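Local coordinates for glutaryl-CoA dehydrogenase (Mycobacterium smegmatis, PDB 3SF6), which belongs to the acyl-CoA dehydrogenase family of flavoproteins and binds dihydroflavine-adenine dinucleotide, at residues V192-T197 against A243-A248; D133-D138 against G203-T208; H124-D129 against L255-E260; L62-L67 against G185-V190; L77-K82 against S110-Q115. All coordinates share one frame; numbering follows the deposited sequence.

Contact 1 of 5, residues V192-T197 against A243-A248; sequences VVWART and ARLPGA
Apolar side chains alone join strand residues Val192 and Trp194 to Leu245 and Ala248 of the loop segment 243-248. The aliphatic part of the contact is a methyl-to-methyl touch, with Val192 CG1 4.1 Å from Leu245 CD1. Val192 puts CG1 anti to its own backbone N (chi1 173°), which sends that branch out from the strand to meet the leucine; the two side chains cross at about a right angle. The aromatic part belongs to the six-membered ring of Trp194. Its CZ3 corner lies 3.8 Å from Ala248 CB, and this methyl sits beside the edge of the indole, near its plane. Leu245 CD1 approaches the neighbouring corner more obliquely, 3.9 Å from Trp194 CH2, so that one leucine methyl touches both the tryptophan and Val192. Strand 190-197 is the middle strand of a three-stranded mixed sheet in the beta domain of the acyl-CoA dehydrogenase fold, and segment 243-248 carries the chain from strand 229-240 to the long helix 252-286. Within that linker a type I beta turn, Leu245 to Ala248, is closed by a backbone hydrogen bond of 3.3 Å from Ala248 N to Leu245 O. The turn brings both its end residues round to face the strand. Ala253 and Pro254 of helix 252-286 also pack on Trp194, whose ring meets Phe148 with the planes at about 60°. The tryptophan side chain lies about 7 Å from the bound dihydroflavine-adenine dinucleotide, and Phe126 of helix 106-126 packs on both Leu245 and Ala248.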
# COMPACT_ATOMS: atom_id res chain seq x y z
N VAL A 192 -15.11 -11.49 35.61
CA VAL A 192 -16.17 -10.50 35.43
C VAL A 192 -16.90 -10.93 34.17
O VAL A 192 -16.34 -10.87 33.08
CB VAL A 192 -15.64 -9.07 35.33
CG1 VAL A 192 -16.77 -8.11 34.96
CG2 VAL A 192 -14.94 -8.63 36.67
N VAL A 193 -18.12 -11.44 34.33
CA VAL A 193 -18.84 -12.10 33.24
C VAL A 193 -20.06 -11.25 32.86
O VAL A 193 -20.85 -10.86 33.74
CB VAL A 193 -19.27 -13.52 33.64
CG1 VAL A 193 -20.08 -14.18 32.52
CG2 VAL A 193 -18.03 -14.36 33.97
N TRP A 194 -20.21 -11.00 31.56
CA TRP A 194 -21.30 -10.21 30.99
C TRP A 194 -22.36 -11.15 30.44
O TRP A 194 -22.05 -12.13 29.79
CB TRP A 194 -20.77 -9.25 29.92
CG TRP A 194 -19.72 -8.35 30.49
CD1 TRP A 194 -18.38 -8.54 30.43
CD2 TRP A 194 -19.94 -7.22 31.34
NE1 TRP A 194 -17.73 -7.55 31.13
CE2 TRP A 194 -18.66 -6.73 31.72
CE3 TRP A 194 -21.07 -6.55 31.80
CZ2 TRP A 194 -18.48 -5.62 32.54
CZ3 TRP A 194 -20.90 -5.41 32.61
CH2 TRP A 194 -19.62 -4.96 32.96
N ALA A 195 -23.62 -10.84 30.73
CA ALA A 195 -24.75 -11.72 30.35
C ALA A 195 -25.95 -10.89 29.97
O ALA A 195 -26.13 -9.77 30.46
CB ALA A 195 -25.13 -12.69 31.53
N ARG A 196 -26.80 -11.44 29.12
CA ARG A 196 -28.08 -10.83 28.82
C ARG A 196 -29.11 -11.25 29.89
O ARG A 196 -29.13 -12.40 30.33
CB ARG A 196 -28.57 -11.20 27.42
CG ARG A 196 -29.02 -12.63 27.28
CD ARG A 196 -29.47 -12.97 25.88
NE ARG A 196 -29.38 -14.42 25.72
CZ ARG A 196 -30.40 -15.25 25.84
NH1 ARG A 196 -31.62 -14.81 26.12
NH2 ARG A 196 -30.19 -16.55 25.69
N THR A 197 -29.96 -10.31 30.29
CA THR A 197 -31.08 -10.56 31.20
C THR A 197 -32.32 -9.98 30.57
O THR A 197 -32.25 -9.23 29.57
CB THR A 197 -30.88 -9.91 32.59
OG1 THR A 197 -31.18 -8.50 32.51
CG2 THR A 197 -29.45 -10.11 33.10
N ALA A 243 -23.65 -10.60 43.83
CA ALA A 243 -22.60 -10.84 42.80
C ALA A 243 -22.76 -9.93 41.59
O ALA A 243 -21.83 -9.77 40.80
CB ALA A 243 -22.61 -12.35 42.34
N ARG A 244 -23.95 -9.35 41.44
CA ARG A 244 -24.20 -8.46 40.31
C ARG A 244 -23.46 -7.15 40.52
O ARG A 244 -23.42 -6.64 41.63
CB ARG A 244 -25.72 -8.22 40.17
CG ARG A 244 -26.12 -7.26 39.06
CD ARG A 244 -27.67 -7.06 39.02
NE ARG A 244 -28.24 -6.80 40.34
CZ ARG A 244 -28.45 -5.60 40.88
NH1 ARG A 244 -28.16 -4.49 40.21
NH2 ARG A 244 -28.96 -5.50 42.09
N LEU A 245 -22.88 -6.61 39.45
CA LEU A 245 -22.28 -5.27 39.50
C LEU A 245 -23.41 -4.25 39.48
O LEU A 245 -24.09 -4.10 38.46
CB LEU A 245 -21.37 -5.07 38.28
CG LEU A 245 -20.07 -5.86 38.25
CD1 LEU A 245 -19.47 -5.69 36.80
CD2 LEU A 245 -19.06 -5.34 39.29
N PRO A 246 -23.65 -3.54 40.61
CA PRO A 246 -24.84 -2.70 40.63
C PRO A 246 -24.84 -1.55 39.64
O PRO A 246 -25.90 -1.08 39.24
CB PRO A 246 -24.86 -2.17 42.09
CG PRO A 246 -23.45 -2.28 42.56
CD PRO A 246 -22.91 -3.51 41.89
N GLY A 247 -23.67 -1.05 39.27
CA GLY A 247 -23.59 0.14 38.44
C GLY A 247 -23.66 -0.14 36.95
O GLY A 247 -23.83 0.80 36.16
N ALA A 248 -23.65 -1.42 36.58
CA ALA A 248 -23.66 -1.83 35.17
C ALA A 248 -25.07 -2.15 34.74
O ALA A 248 -25.66 -3.12 35.20
CB ALA A 248 -22.70 -3.02 34.94

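Contact 2 of 5, residues D133-D138 against G203-T208; sequences DQWLPD and GFVVPT
Trp135 reaches from helix 129-140 toward strand 200-207, and the pyrrole part of its indole meets Val205. The two side chains run past each other in opposite directions, each with its CB directed at the other segment. Val205 CG1 does the touching, 3.6 Å from Trp135 NE1 and 3.9 Å from Trp135 CD1. Because chi1 of Val205 is 177°, this methyl stands anti to the backbone N and is carried toward the indole. It approaches the ring obliquely. Further along the same ring, Pro207 CG comes to 4.5 Å from Trp135 CZ2, a looser touch that is oblique as well. One face of the indole is covered from its own helix: Gln134 CG lies 3.8 Å above the plane, displaced toward the rim. Ile123 of helix 106-126 and Val190 of strand 190-197 also pack against Trp135. The contact thus lays helix 129-140, in the helical N-terminal part of the fold, against an outer strand of the three-stranded sheet in the beta domain. No hydrogen bond passes between the two segments. Although NE1 is the nearest ring atom to the strand, its closest neighbour across the contact is a methyl group, so the contact between the two segments rests on shape and is van der Waals in character.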
# COMPACT_ATOMS: atom_id res chain seq x y z
N ASP A 133 -13.94 -3.74 48.02
CA ASP A 133 -13.12 -3.97 49.19
C ASP A 133 -12.66 -5.42 49.24
O ASP A 133 -11.55 -5.72 49.70
CB ASP A 133 -13.91 -3.60 50.46
CG ASP A 133 -14.20 -2.11 50.59
OD1 ASP A 133 -13.49 -1.29 49.98
OD2 ASP A 133 -15.13 -1.76 51.40
N GLN A 134 -13.49 -6.34 48.76
CA GLN A 134 -13.14 -7.76 48.79
C GLN A 134 -12.03 -8.09 47.80
O GLN A 134 -11.12 -8.84 48.12
CB GLN A 134 -14.35 -8.63 48.53
CG GLN A 134 -13.98 -10.11 48.41
CD GLN A 134 -15.17 -11.06 48.41
OE1 GLN A 134 -16.34 -10.64 48.50
NE2 GLN A 134 -14.87 -12.36 48.31
N TRP A 135 -12.13 -7.54 46.59
CA TRP A 135 -11.33 -7.98 45.45
C TRP A 135 -10.18 -7.06 45.09
O TRP A 135 -9.12 -7.56 44.74
CB TRP A 135 -12.21 -8.21 44.21
CG TRP A 135 -13.04 -9.47 44.35
CD1 TRP A 135 -14.36 -9.55 44.64
CD2 TRP A 135 -12.56 -10.81 44.25
NE1 TRP A 135 -14.74 -10.87 44.73
CE2 TRP A 135 -13.65 -11.67 44.48
CE3 TRP A 135 -11.31 -11.38 43.98
CZ2 TRP A 135 -13.54 -13.06 44.45
CZ3 TRP A 135 -11.19 -12.74 43.97
CH2 TRP A 135 -12.30 -13.58 44.22
N LEU A 136 -10.37 -5.75 45.13
CA LEU A 136 -9.37 -4.89 44.47
C LEU A 136 -7.97 -4.91 45.10
O LEU A 136 -6.97 -4.99 44.36
CB LEU A 136 -9.88 -3.45 44.25
CG LEU A 136 -11.04 -3.27 43.29
CD1 LEU A 136 -11.49 -1.80 43.23
CD2 LEU A 136 -10.70 -3.83 41.90
N PRO A 137 -7.86 -4.88 46.45
CA PRO A 137 -6.46 -4.86 46.95
C PRO A 137 -5.68 -6.14 46.64
O PRO A 137 -4.51 -6.07 46.28
CB PRO A 137 -6.63 -4.70 48.47
CG PRO A 137 -7.99 -3.95 48.58
CD PRO A 137 -8.84 -4.56 47.50
N ASP A 138 -6.33 -7.30 46.70
CA ASP A 138 -5.65 -8.53 46.33
C ASP A 138 -5.38 -8.69 44.82
O ASP A 138 -4.45 -9.39 44.42
CB ASP A 138 -6.43 -9.75 46.78
CG ASP A 138 -6.33 -10.01 48.29
OD1 ASP A 138 -5.50 -9.40 49.01
OD2 ASP A 138 -7.11 -10.87 48.73
N GLY A 203 -23.51 -7.38 34.42
CA GLY A 203 -22.20 -7.97 34.73
C GLY A 203 -22.18 -8.54 36.14
O GLY A 203 -22.86 -8.03 37.04
N PHE A 204 -21.43 -9.63 36.30
CA PHE A 204 -21.34 -10.39 37.52
C PHE A 204 -19.90 -10.66 37.90
O PHE A 204 -19.05 -10.91 37.05
CB PHE A 204 -22.09 -11.73 37.38
CG PHE A 204 -23.55 -11.54 37.08
CD1 PHE A 204 -23.98 -11.34 35.78
CD2 PHE A 204 -24.49 -11.51 38.11
CE1 PHE A 204 -25.33 -11.13 35.52
CE2 PHE A 204 -25.84 -11.26 37.84
CZ PHE A 204 -26.24 -11.09 36.55
N VAL A 205 -19.65 -10.57 39.20
CA VAL A 205 -18.39 -10.94 39.80
C VAL A 205 -18.50 -12.43 40.16
O VAL A 205 -19.27 -12.81 41.06
CB VAL A 205 -18.11 -10.06 41.06
CG1 VAL A 205 -16.80 -10.52 41.75
CG2 VAL A 205 -18.10 -8.54 40.67
N VAL A 206 -17.80 -13.27 39.41
CA VAL A 206 -17.99 -14.73 39.50
C VAL A 206 -16.71 -15.37 40.05
O VAL A 206 -15.72 -15.48 39.32
CB VAL A 206 -18.31 -15.37 38.14
CG1 VAL A 206 -18.71 -16.87 38.33
CG2 VAL A 206 -19.44 -14.58 37.41
N PRO A 207 -16.73 -15.77 41.33
CA PRO A 207 -15.59 -16.58 41.78
C PRO A 207 -15.48 -17.83 40.94
O PRO A 207 -16.47 -18.54 40.68
CB PRO A 207 -15.92 -16.87 43.23
CG PRO A 207 -16.97 -15.83 43.59
CD PRO A 207 -17.76 -15.64 42.38
N THR A 208 -14.26 -18.15 40.49
CA THR A 208 -14.10 -19.25 39.58
C THR A 208 -14.21 -20.62 40.23
O THR A 208 -14.31 -21.63 39.52
CB THR A 208 -12.81 -19.14 38.78
OG1 THR A 208 -11.69 -19.19 39.70
CG2 THR A 208 -12.79 -17.85 37.94

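Contact 3 of 5, residues H124-D129 against L255-E260; sequences HAFGSD and LRCLNE
Ala125 O accepts a 2.6 Å hydrogen bond from a water, which in turn accepts a weak one of 3.4 Å from Arg256 NH1. This bridge links the last turn of helix 106-126 to the side of helix 252-286. Besides the water, Arg256 has a direct partner: its NH2 is hydrogen-bonded to Tyr121 OH, one helical turn before Ala125. A bend at chi3 (51°) turns the guanidinium across the end of Phe126, where CZ of the ring lies 3.7 Å above the guanidinium plane, toward its rim. The two planes stand 68° apart, so this is a ring corner set on the guanidinium face and not a parallel stack. Arg256 NH1 approaches Phe126 CE1 obliquely at 3.7 Å, while NH2 passes 3.9 Å from Ala125 CB. That alanine methyl also lies over the centre of one face of the Phe126 ring. At the CE2 edge of the ring Cys257 SG makes a sulfur-aromatic contact, 4.0 Å from Phe126 CE2, its direction from the ring centre 90° off the normal. Leu118, Tyr121 and Ala122 of helix 106-126 and Phe148 of strand 146-149 pack round Cys257, which places the contact where a helix of the N-terminal domain, the first C-terminal helix and an outer strand of the mixed sheet converge.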
# COMPACT_ATOMS: atom_id res chain seq x y z
N HIS A 124 -14.05 -1.53 39.97
CA HIS A 124 -13.82 -0.15 40.43
C HIS A 124 -14.96 0.77 39.97
O HIS A 124 -15.41 1.65 40.75
CB HIS A 124 -12.46 0.31 39.92
CG HIS A 124 -11.89 1.49 40.63
ND1 HIS A 124 -12.35 2.77 40.43
CD2 HIS A 124 -10.80 1.60 41.43
CE1 HIS A 124 -11.62 3.62 41.15
NE2 HIS A 124 -10.67 2.93 41.77
N ALA A 125 -15.42 0.60 38.74
CA ALA A 125 -16.38 1.50 38.10
C ALA A 125 -17.83 1.18 38.40
O ALA A 125 -18.67 2.10 38.52
CB ALA A 125 -16.18 1.53 36.59
N PHE A 126 -18.14 -0.11 38.51
CA PHE A 126 -19.52 -0.57 38.60
C PHE A 126 -19.85 -1.42 39.80
O PHE A 126 -21.00 -1.83 39.97
CB PHE A 126 -19.88 -1.36 37.33
CG PHE A 126 -19.57 -0.63 36.06
CD1 PHE A 126 -20.24 0.53 35.73
CD2 PHE A 126 -18.61 -1.11 35.18
CE1 PHE A 126 -19.95 1.23 34.58
CE2 PHE A 126 -18.32 -0.41 34.03
CZ PHE A 126 -18.98 0.73 33.73
N GLY A 127 -18.84 -1.73 40.61
CA GLY A 127 -19.01 -2.65 41.71
C GLY A 127 -19.60 -1.95 42.93
O GLY A 127 -19.57 -0.71 43.06
N SER A 128 -20.16 -2.77 43.80
CA SER A 128 -20.51 -2.33 45.16
C SER A 128 -19.24 -2.08 45.98
O SER A 128 -18.16 -2.58 45.66
CB SER A 128 -21.35 -3.42 45.83
OG SER A 128 -20.58 -4.62 45.98
N ASP A 129 -19.39 -1.37 47.09
CA ASP A 129 -18.25 -1.21 47.99
C ASP A 129 -17.78 -2.58 48.49
O ASP A 129 -16.57 -2.82 48.61
CB ASP A 129 -18.62 -0.32 49.18
CG ASP A 129 -18.89 1.13 48.78
OD1 ASP A 129 -18.64 1.53 47.64
OD2 ASP A 129 -19.33 1.87 49.69
N LEU A 255 -18.39 -1.81 27.43
CA LEU A 255 -17.73 -0.94 26.46
C LEU A 255 -16.86 0.12 27.11
O LEU A 255 -15.81 0.45 26.56
CB LEU A 255 -18.72 -0.28 25.47
CG LEU A 255 -19.50 -1.26 24.56
CD1 LEU A 255 -20.43 -0.54 23.59
CD2 LEU A 255 -18.57 -2.16 23.82
N ARG A 256 -17.27 0.66 28.25
CA ARG A 256 -16.37 1.60 28.96
C ARG A 256 -15.08 0.93 29.38
O ARG A 256 -14.01 1.54 29.32
CB ARG A 256 -17.04 2.21 30.19
CG ARG A 256 -17.99 3.38 29.97
CD ARG A 256 -18.52 3.93 31.37
NE ARG A 256 -17.42 4.19 32.32
CZ ARG A 256 -17.57 4.57 33.60
NH1 ARG A 256 -18.78 4.71 34.14
NH2 ARG A 256 -16.50 4.78 34.37
N CYS A 257 -15.18 -0.33 29.81
CA CYS A 257 -13.98 -1.10 30.20
C CYS A 257 -13.09 -1.26 28.96
O CYS A 257 -11.86 -1.06 29.03
CB CYS A 257 -14.35 -2.48 30.72
SG CYS A 257 -15.48 -2.43 32.15
N LEU A 258 -13.67 -1.65 27.84
CA LEU A 258 -12.87 -1.83 26.61
C LEU A 258 -12.15 -0.54 26.25
O LEU A 258 -11.01 -0.59 25.80
CB LEU A 258 -13.70 -2.27 25.43
CG LEU A 258 -14.45 -3.60 25.58
CD1 LEU A 258 -15.26 -3.97 24.32
CD2 LEU A 258 -13.51 -4.71 25.88
N ASN A 259 -12.81 0.59 26.39
CA ASN A 259 -12.15 1.85 26.04
C ASN A 259 -10.98 2.16 26.95
O ASN A 259 -9.99 2.72 26.51
CB ASN A 259 -13.20 2.93 25.90
CG ASN A 259 -13.98 2.79 24.52
OD1 ASN A 259 -13.35 2.75 23.45
ND2 ASN A 259 -15.30 2.72 24.57
N GLU A 260 -11.04 1.74 28.20
CA GLU A 260 -9.86 1.85 29.06
C GLU A 260 -8.73 0.96 28.60
O GLU A 260 -7.57 1.41 28.47
CB GLU A 260 -10.22 1.51 30.49
CG GLU A 260 -11.20 2.45 31.09
CD GLU A 260 -10.70 3.88 31.12
OE1 GLU A 260 -9.53 4.07 31.53
OE2 GLU A 260 -11.48 4.80 30.76
O HOH W 1 -18.42 4.51 37.52

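Contact 4 of 5, residues L62-L67 against G185-V190; sequences LPAREL and GSVADV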
# COMPACT_ATOMS: atom_id res chain seq x y z
N LEU A 62 3.71 -20.34 30.91
CA LEU A 62 4.48 -19.40 31.73
C LEU A 62 3.94 -19.48 33.15
O LEU A 62 2.81 -19.94 33.35
CB LEU A 62 4.39 -17.98 31.18
CG LEU A 62 3.17 -17.11 31.51
CD1 LEU A 62 3.46 -15.64 31.22
CD2 LEU A 62 1.92 -17.60 30.73
N PRO A 63 4.77 -19.11 34.13
CA PRO A 63 4.33 -19.13 35.53
C PRO A 63 3.44 -17.92 35.80
O PRO A 63 3.82 -16.98 36.48
CB PRO A 63 5.65 -19.07 36.30
CG PRO A 63 6.58 -18.31 35.38
CD PRO A 63 6.20 -18.78 33.99
N ALA A 64 2.24 -17.95 35.24
CA ALA A 64 1.39 -16.77 35.24
C ALA A 64 1.06 -16.30 36.67
O ALA A 64 1.09 -15.10 36.96
CB ALA A 64 0.11 -17.04 34.46
N ARG A 65 0.74 -17.26 37.56
CA ARG A 65 0.38 -16.88 38.94
C ARG A 65 1.54 -16.23 39.66
O ARG A 65 1.37 -15.19 40.32
CB ARG A 65 -0.19 -18.07 39.72
CG ARG A 65 -1.56 -18.48 39.22
CD ARG A 65 -2.21 -19.51 40.12
NE ARG A 65 -3.15 -20.37 39.39
CZ ARG A 65 -2.84 -21.38 38.56
NH1 ARG A 65 -1.56 -21.72 38.29
NH2 ARG A 65 -3.83 -22.07 38.00
N GLU A 66 2.74 -16.81 39.54
CA GLU A 66 3.92 -16.25 40.18
C GLU A 66 4.25 -14.90 39.55
O GLU A 66 4.61 -13.95 40.25
CB GLU A 66 5.12 -17.19 40.06
N LEU A 67 4.11 -14.79 38.23
CA LEU A 67 4.39 -13.53 37.57
C LEU A 67 3.44 -12.40 37.99
O LEU A 67 3.85 -11.23 38.16
CB LEU A 67 4.37 -13.71 36.04
CG LEU A 67 4.79 -12.49 35.23
CD1 LEU A 67 6.28 -12.23 35.44
CD2 LEU A 67 4.46 -12.73 33.71
N GLY A 185 -8.11 -16.78 31.73
CA GLY A 185 -9.26 -17.51 32.26
C GLY A 185 -8.93 -18.71 33.13
O GLY A 185 -9.52 -18.88 34.19
N SER A 186 -7.96 -19.53 32.70
CA SER A 186 -7.61 -20.78 33.40
C SER A 186 -6.84 -20.59 34.69
O SER A 186 -6.76 -21.54 35.50
CB SER A 186 -6.78 -21.69 32.50
OG SER A 186 -7.54 -22.07 31.39
N VAL A 187 -6.27 -19.40 34.88
CA VAL A 187 -5.53 -19.08 36.10
C VAL A 187 -6.28 -18.04 36.97
O VAL A 187 -5.75 -17.62 38.00
CB VAL A 187 -4.11 -18.59 35.84
CG1 VAL A 187 -3.24 -19.71 35.16
CG2 VAL A 187 -4.06 -17.34 35.02
N ALA A 188 -7.51 -17.68 36.58
CA ALA A 188 -8.25 -16.61 37.27
C ALA A 188 -8.91 -17.13 38.53
O ALA A 188 -9.49 -18.23 38.54
CB ALA A 188 -9.31 -16.01 36.35
N ASP A 189 -8.84 -16.32 39.58
CA ASP A 189 -9.67 -16.49 40.80
C ASP A 189 -11.09 -15.92 40.70
O ASP A 189 -12.02 -16.37 41.38
CB ASP A 189 -8.94 -15.81 41.96
CG ASP A 189 -7.56 -16.39 42.18
OD1 ASP A 189 -7.48 -17.54 42.69
OD2 ASP A 189 -6.53 -15.75 41.79
N VAL A 190 -11.23 -14.90 39.87
CA VAL A 190 -12.47 -14.19 39.66
C VAL A 190 -12.66 -13.84 38.20
O VAL A 190 -11.70 -13.48 37.50
CB VAL A 190 -12.56 -12.94 40.58
CG1 VAL A 190 -11.54 -11.88 40.20
CG2 VAL A 190 -13.96 -12.36 40.60
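The first turn of helix 64-73, in the helical N-terminal domain, rests through Ala64 and Arg65 on Val187 of the loop that leads into strand 190-197. Val187 carries the contact on its side of the interface, and its two methyls have different partners. CG1 lies over one face of the Arg65 guanidinium, offset toward the rim, 3.7 Å from Arg65 NH2 and 3.8 Å from Arg65 CZ. CG2, which a chi1 of -63° sets between the backbone N and the carbonyl carbon, turns to the alanine and stops 4.2 Å from Ala64 CB. The arginine leaves the helix at a slant to the loop, but its chain is extended from CG to NE, and this length carries the guanidinium over the valine. An inverse gamma turn centred on Pro63, with a weak hydrogen bond from Ala64 N to Leu62 O, leads into the helix, and Pro63 stands at the N-cap position. The first helical bond follows from Leu67 N to Pro63 O at 2.8 Å. Across the interface Arg65 NH2 stays 3.9 Å from Ser186 O, and Arg65 NE is 6.1 Å from Asp189 OD1, too far for a salt bridge, although the carboxylate might still exert a mild attraction. Asp189 is tied instead through OD2 to the backbone N of Ile145, and Ser186 OG is bound to the hydroxyl of Ser230. Ile145 also packs against both Arg65 and Val187.

Contact 5 of 5, residues L77-K82 against S110-Q115; sequences LGMHLK and SLVSVQ
Leu77 fits between Val112 and Gln115, which lie one turn apart on helix 106-126. Its CD2 methyl touches both, 4.0 Å from Val112 CG2 and 4.0 Å from Gln115 CG, while CD1 runs along the glutamine at 4.1 Å from Gln115 CG. Val112 uses its second branch for Met79: CG1 meets the methionine methyl, Met79 CE, at 4.0 Å, and the two side chains cross at about a right angle. A bend at the thioether (chi3 -83°) turns CE back toward the helix. In the next shell, a type I beta turn from Gly78 to Leu81, closed by a 2.9 Å hydrogen bond from Leu81 N to Gly78 O, sets the direction of Met79. Gly78 enters it with a positive phi of 78°, where the absence of a side chain avoids a clash with the carbonyl O of Leu77. Met79 is further packed by Tyr94, Ala97 and Leu101 of helix 91-104. Neighbouring Val114 belongs to the pocket of dihydroflavine-adenine dinucleotide and touches the ligand, so the same helix meets both the loop and this ligand. The amide of Gln115 is hydrogen-bonded elsewhere: OE1 accepts from Gly146 N, and NE2 donates to Met139 O and Arg144 O. With its polar end fixed there, the glutamine offers Leu77 essentially its aliphatic stem, and the contact is apolar in character.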
# COMPACT_ATOMS: atom_id res chain seq x y z
N LEU A 77 0.01 -3.57 38.48
CA LEU A 77 -1.37 -4.03 38.25
C LEU A 77 -2.33 -2.98 38.74
O LEU A 77 -2.32 -2.59 39.90
CB LEU A 77 -1.62 -5.37 38.96
CG LEU A 77 -0.70 -6.51 38.49
CD1 LEU A 77 -1.06 -7.79 39.24
CD2 LEU A 77 -0.77 -6.75 36.96
N GLY A 78 -3.20 -2.54 37.85
CA GLY A 78 -4.13 -1.47 38.19
C GLY A 78 -3.48 -0.11 38.16
O GLY A 78 -3.92 0.81 38.85
N MET A 79 -2.45 0.04 37.32
CA MET A 79 -1.65 1.27 37.32
C MET A 79 -2.43 2.57 37.19
O MET A 79 -2.04 3.59 37.81
CB MET A 79 -0.60 1.23 36.21
CG MET A 79 0.53 0.26 36.48
SD MET A 79 1.78 0.23 35.19
CE MET A 79 1.05 -0.88 33.97
N HIS A 80 -3.48 2.57 36.36
CA HIS A 80 -4.21 3.77 36.07
C HIS A 80 -5.40 3.96 37.00
O HIS A 80 -6.10 4.97 36.91
CB HIS A 80 -4.68 3.82 34.61
CG HIS A 80 -5.23 5.14 34.21
ND1 HIS A 80 -6.55 5.32 33.83
CD2 HIS A 80 -4.67 6.38 34.21
CE1 HIS A 80 -6.77 6.60 33.60
NE2 HIS A 80 -5.65 7.27 33.81
N LEU A 81 -5.60 3.04 37.95
CA LEU A 81 -6.73 3.12 38.89
C LEU A 81 -6.26 3.80 40.15
O LEU A 81 -5.06 3.75 40.47
CB LEU A 81 -7.26 1.73 39.24
CG LEU A 81 -7.79 0.92 38.08
CD1 LEU A 81 -8.19 -0.52 38.49
CD2 LEU A 81 -8.99 1.61 37.39
N LYS A 82 -7.20 4.41 40.85
CA LYS A 82 -6.93 5.10 42.11
C LYS A 82 -7.42 4.28 43.31
O LYS A 82 -8.51 3.70 43.29
CB LYS A 82 -7.56 6.48 42.09
CG LYS A 82 -6.77 7.45 41.19
CD LYS A 82 -7.31 8.85 41.18
CE LYS A 82 -6.44 9.77 40.35
NZ LYS A 82 -6.24 9.26 38.95
N SER A 110 -0.81 -8.15 27.84
CA SER A 110 -2.21 -8.60 27.86
C SER A 110 -2.69 -9.05 29.24
O SER A 110 -3.80 -8.76 29.65
CB SER A 110 -2.50 -9.71 26.84
OG SER A 110 -2.19 -9.33 25.50
N LEU A 111 -1.85 -9.79 29.96
CA LEU A 111 -2.14 -10.24 31.32
C LEU A 111 -2.43 -9.02 32.19
O LEU A 111 -3.42 -8.97 32.93
CB LEU A 111 -0.97 -11.06 31.90
CG LEU A 111 -1.13 -11.52 33.37
CD1 LEU A 111 -0.32 -12.82 33.58
CD2 LEU A 111 -0.68 -10.44 34.34
N VAL A 112 -1.60 -8.00 32.03
CA VAL A 112 -1.74 -6.74 32.77
C VAL A 112 -2.98 -5.95 32.35
O VAL A 112 -3.75 -5.50 33.23
CB VAL A 112 -0.49 -5.85 32.58
CG1 VAL A 112 -0.67 -4.47 33.23
CG2 VAL A 112 0.71 -6.52 33.21
N SER A 113 -3.22 -5.79 31.05
CA SER A 113 -4.43 -5.10 30.55
C SER A 113 -5.73 -5.71 31.09
O SER A 113 -6.62 -4.99 31.52
CB SER A 113 -4.52 -5.17 29.01
OG SER A 113 -3.52 -4.40 28.41
N VAL A 114 -5.82 -7.04 31.07
CA VAL A 114 -7.01 -7.72 31.55
C VAL A 114 -7.14 -7.52 33.05
O VAL A 114 -8.22 -7.23 33.56
CB VAL A 114 -6.91 -9.22 31.22
CG1 VAL A 114 -7.83 -10.06 32.14
CG2 VAL A 114 -7.12 -9.40 29.69
N GLN A 115 -6.04 -7.68 33.78
CA GLN A 115 -6.08 -7.49 35.25
C GLN A 115 -6.56 -6.09 35.64
O GLN A 115 -7.49 -5.97 36.45
CB GLN A 115 -4.72 -7.78 35.85
CG GLN A 115 -4.67 -7.74 37.38
CD GLN A 115 -5.23 -8.97 38.06
OE1 GLN A 115 -5.83 -9.84 37.42
NE2 GLN A 115 -5.03 -9.05 39.39

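Overall arrangement
Contacts 1 and 5 are buried and mainly apolar in their touching groups; contacts 2, 3 and 4 are partly buried, and in 3 and 4 an arginine guanidinium packs on a phenylalanine corner or a valine methyl. Contact 5, its centre about 9 Å from that of the chain, is the most central, and it shares helix 106-126 with contact 3, the two joined by a hydrogen bond between His124 NE2 and Lys82 O. Contacts 1 and 2 work from adjacent strands of one sheet and are stitched together by Leu245 N to Gly203 O and Ala243 O to Val205 N. Gly247 N to Phe126 O likewise ties contact 1 to contact 3, whereas contact 4 reaches contact 2 through Thr208 and Val190.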